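PDB 5IG9: ATP grasp ligase from Microcystis aeruginosa MRC, which probably acts as an ATP-dependent ligase of the ATP-grasp family, possibly with ribosomal S6-glutamic acid ligase activity. Local coordinates for residues 35-40 with 95-100. Sequence-based numbering, arbitrary orientation.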
loop_
_atom_site.group_PDB
_atom_site.type_symbol
_atom_site.label_atom_id
_atom_site.label_comp_id
_atom_site.label_asym_id
_atom_site.label_seq_id
_atom_site.Cartn_x
_atom_site.Cartn_y
_atom_site.Cartn_z
ATOM N N ASP A 35 17.266 1.885 -3.222
ATOM C CA ASP A 35 17.816 0.553 -3.442
ATOM C C ASP A 35 19.188 0.376 -2.806
ATOM O O ASP A 35 19.598 -0.763 -2.557
ATOM C CB ASP A 35 17.885 0.248 -4.938
ATOM C CG ASP A 35 18.799 1.196 -5.686
ATOM O OD1 ASP A 35 18.878 2.380 -5.297
ATOM O OD2 ASP A 35 19.439 0.755 -6.662
ATOM N N ARG A 36 19.900 1.467 -2.532
ATOM C CA ARG A 36 21.200 1.404 -1.880
ATOM C C ARG A 36 21.095 1.468 -0.361
ATOM O O ARG A 36 22.106 1.690 0.313
ATOM C CB ARG A 36 22.100 2.521 -2.412
ATOM C CG ARG A 36 22.407 2.360 -3.894
ATOM C CD ARG A 36 23.255 3.487 -4.450
ATOM N NE ARG A 36 24.316 3.892 -3.538
ATOM C CZ ARG A 36 24.429 5.115 -3.031
ATOM N NH1 ARG A 36 23.548 6.051 -3.360
ATOM N NH2 ARG A 36 25.425 5.408 -2.204
ATOM N N PHE A 37 19.895 1.290 0.179
ATOM C CA PHE A 37 19.661 1.102 1.604
ATOM C C PHE A 37 19.193 -0.333 1.788
ATOM O O PHE A 37 18.356 -0.803 1.022
ATOM C CB PHE A 37 18.617 2.101 2.122
ATOM C CG PHE A 37 18.036 1.752 3.470
ATOM C CD1 PHE A 37 18.676 2.139 4.638
ATOM C CD2 PHE A 37 16.837 1.063 3.569
ATOM C CE1 PHE A 37 18.140 1.828 5.876
ATOM C CE2 PHE A 37 16.298 0.750 4.806
ATOM C CZ PHE A 37 16.950 1.133 5.960
ATOM N N PRO A 38 19.708 -1.036 2.809
ATOM C CA PRO A 38 20.626 -0.596 3.863
ATOM C C PRO A 38 22.096 -0.900 3.589
ATOM O O PRO A 38 22.951 -0.609 4.427
ATOM C CB PRO A 38 20.146 -1.395 5.066
ATOM C CG PRO A 38 19.754 -2.710 4.455
ATOM C CD PRO A 38 19.197 -2.391 3.081
ATOM N N THR A 39 22.375 -1.484 2.422
ATOM C CA THR A 39 23.723 -1.958 2.121
ATOM C C THR A 39 24.744 -0.821 2.086
ATOM O O THR A 39 25.896 -1.016 2.495
ATOM C CB THR A 39 23.707 -2.723 0.792
ATOM O OG1 THR A 39 22.861 -3.875 0.917
ATOM C CG2 THR A 39 25.110 -3.183 0.401
ATOM N N GLU A 40 24.356 0.369 1.625
ATOM C CA GLU A 40 25.330 1.454 1.505
ATOM C C GLU A 40 24.918 2.727 2.225
ATOM O O GLU A 40 25.773 3.391 2.817
ATOM C CB GLU A 40 25.582 1.760 0.011
ATOM C CG GLU A 40 25.908 0.525 -0.807
ATOM C CD GLU A 40 25.926 0.788 -2.294
ATOM O OE1 GLU A 40 26.358 1.889 -2.703
ATOM O OE2 GLU A 40 25.498 -0.106 -3.055
ATOM N N LYS A 95 10.822 -6.320 3.387
ATOM C CA LYS A 95 9.609 -5.810 4.015
ATOM C C LYS A 95 9.930 -4.899 5.194
ATOM O O LYS A 95 9.193 -3.941 5.450
ATOM C CB LYS A 95 8.727 -6.979 4.454
ATOM C CG LYS A 95 7.357 -6.580 4.967
ATOM C CD LYS A 95 6.461 -7.799 5.108
ATOM C CE LYS A 95 5.159 -7.450 5.810
ATOM N NZ LYS A 95 4.425 -6.349 5.126
ATOM N N GLU A 96 11.020 -5.173 5.914
ATOM C CA GLU A 96 11.414 -4.299 7.014
ATOM C C GLU A 96 11.951 -2.970 6.497
ATOM O O GLU A 96 11.650 -1.911 7.061
ATOM C CB GLU A 96 12.457 -4.992 7.891
ATOM C CG GLU A 96 12.871 -4.198 9.120
ATOM C CD GLU A 96 11.811 -4.198 10.205
ATOM O OE1 GLU A 96 10.932 -5.086 10.181
ATOM O OE2 GLU A 96 11.859 -3.309 11.080
ATOM N N CYS A 97 12.750 -3.007 5.429
ATOM C CA CYS A 97 13.258 -1.775 4.831
ATOM C C CYS A 97 12.121 -0.914 4.300
ATOM O O CYS A 97 12.106 0.307 4.498
ATOM C CB CYS A 97 14.240 -2.103 3.707
ATOM S SG CYS A 97 15.739 -2.939 4.244
ATOM N N ARG A 98 11.156 -1.539 3.621
ATOM C CA ARG A 98 10.047 -0.788 3.042
ATOM C C ARG A 98 9.229 -0.100 4.127
ATOM O O ARG A 98 8.921 1.092 4.025
ATOM C CB ARG A 98 9.172 -1.719 2.201
ATOM C CG ARG A 98 7.924 -1.064 1.632
ATOM C CD ARG A 98 7.103 -2.062 0.835
ATOM N NE ARG A 98 5.680 -1.938 1.128
ATOM C CZ ARG A 98 4.835 -1.183 0.437
ATOM N NH1 ARG A 98 5.264 -0.478 -0.604
ATOM N NH2 ARG A 98 3.556 -1.135 0.784
ATOM N N LEU A 99 8.884 -0.831 5.188
ATOM C CA LEU A 99 8.136 -0.229 6.289
ATOM C C LEU A 99 8.927 0.877 6.978
ATOM O O LEU A 99 8.338 1.858 7.447
ATOM C CB LEU A 99 7.747 -1.296 7.307
ATOM C CG LEU A 99 6.661 -2.274 6.876
ATOM C CD1 LEU A 99 6.387 -3.217 8.016
ATOM C CD2 LEU A 99 5.400 -1.528 6.476
ATOM N N SER A 100 10.252 0.734 7.056
ATOM C CA SER A 100 11.077 1.744 7.714
ATOM C C SER A 100 11.087 3.050 6.929
ATOM O O SER A 100 10.847 4.126 7.488
ATOM C CB SER A 100 12.508 1.232 7.888
ATOM O OG SER A 100 12.546 -0.010 8.562
#
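Cys97, on helix 87-107, meets Phe37 and Pro38 of the loop between strands 29-33 and 42-47 in a small sulfur-aromatic contact. It illustrates how a helix of the MvdD-type pre-ATP-grasp domain, whose core is a four-stranded parallel sheet, can meet a loop through very few side chains; no hydrogen bond passes between residues 35-40 and 95-100. The Phe37 ring approaches the cysteine with its CE2 corner, 3.7 Å from Cys97 CB. Cys97 SG lies 4.7 Å from the centroid of the Phe37 ring and 52° off the ring normal, so the sulfur sits obliquely, while Cys97 CA is at the ring edge, in its plane. The CB of Phe37 already points toward the helix, and with CG anti to the backbone N (chi1 164°) the ring continues that way. A cis peptide bond joins Phe37 to Pro38, whose CB rests over one ring face, 3.8 Å above the plane and displaced to the rim. All three side chains are buried, and the second subunit helps to cover them: its Asn146 packs on Phe37, its Gln200 on Pro38 and its Pro203 on Cys97. Elsewhere in the loop, Arg36 NE gives Glu40 OE1 a nearly straight hydrogen bond of 3.0 Å, part of a salt bridge, in the guanidinium plane but from above the carboxylate plane. Cys97 SG touches both loop residues, 3.7 Å from Pro38 CD and 3.8 Å from Phe37 CE2.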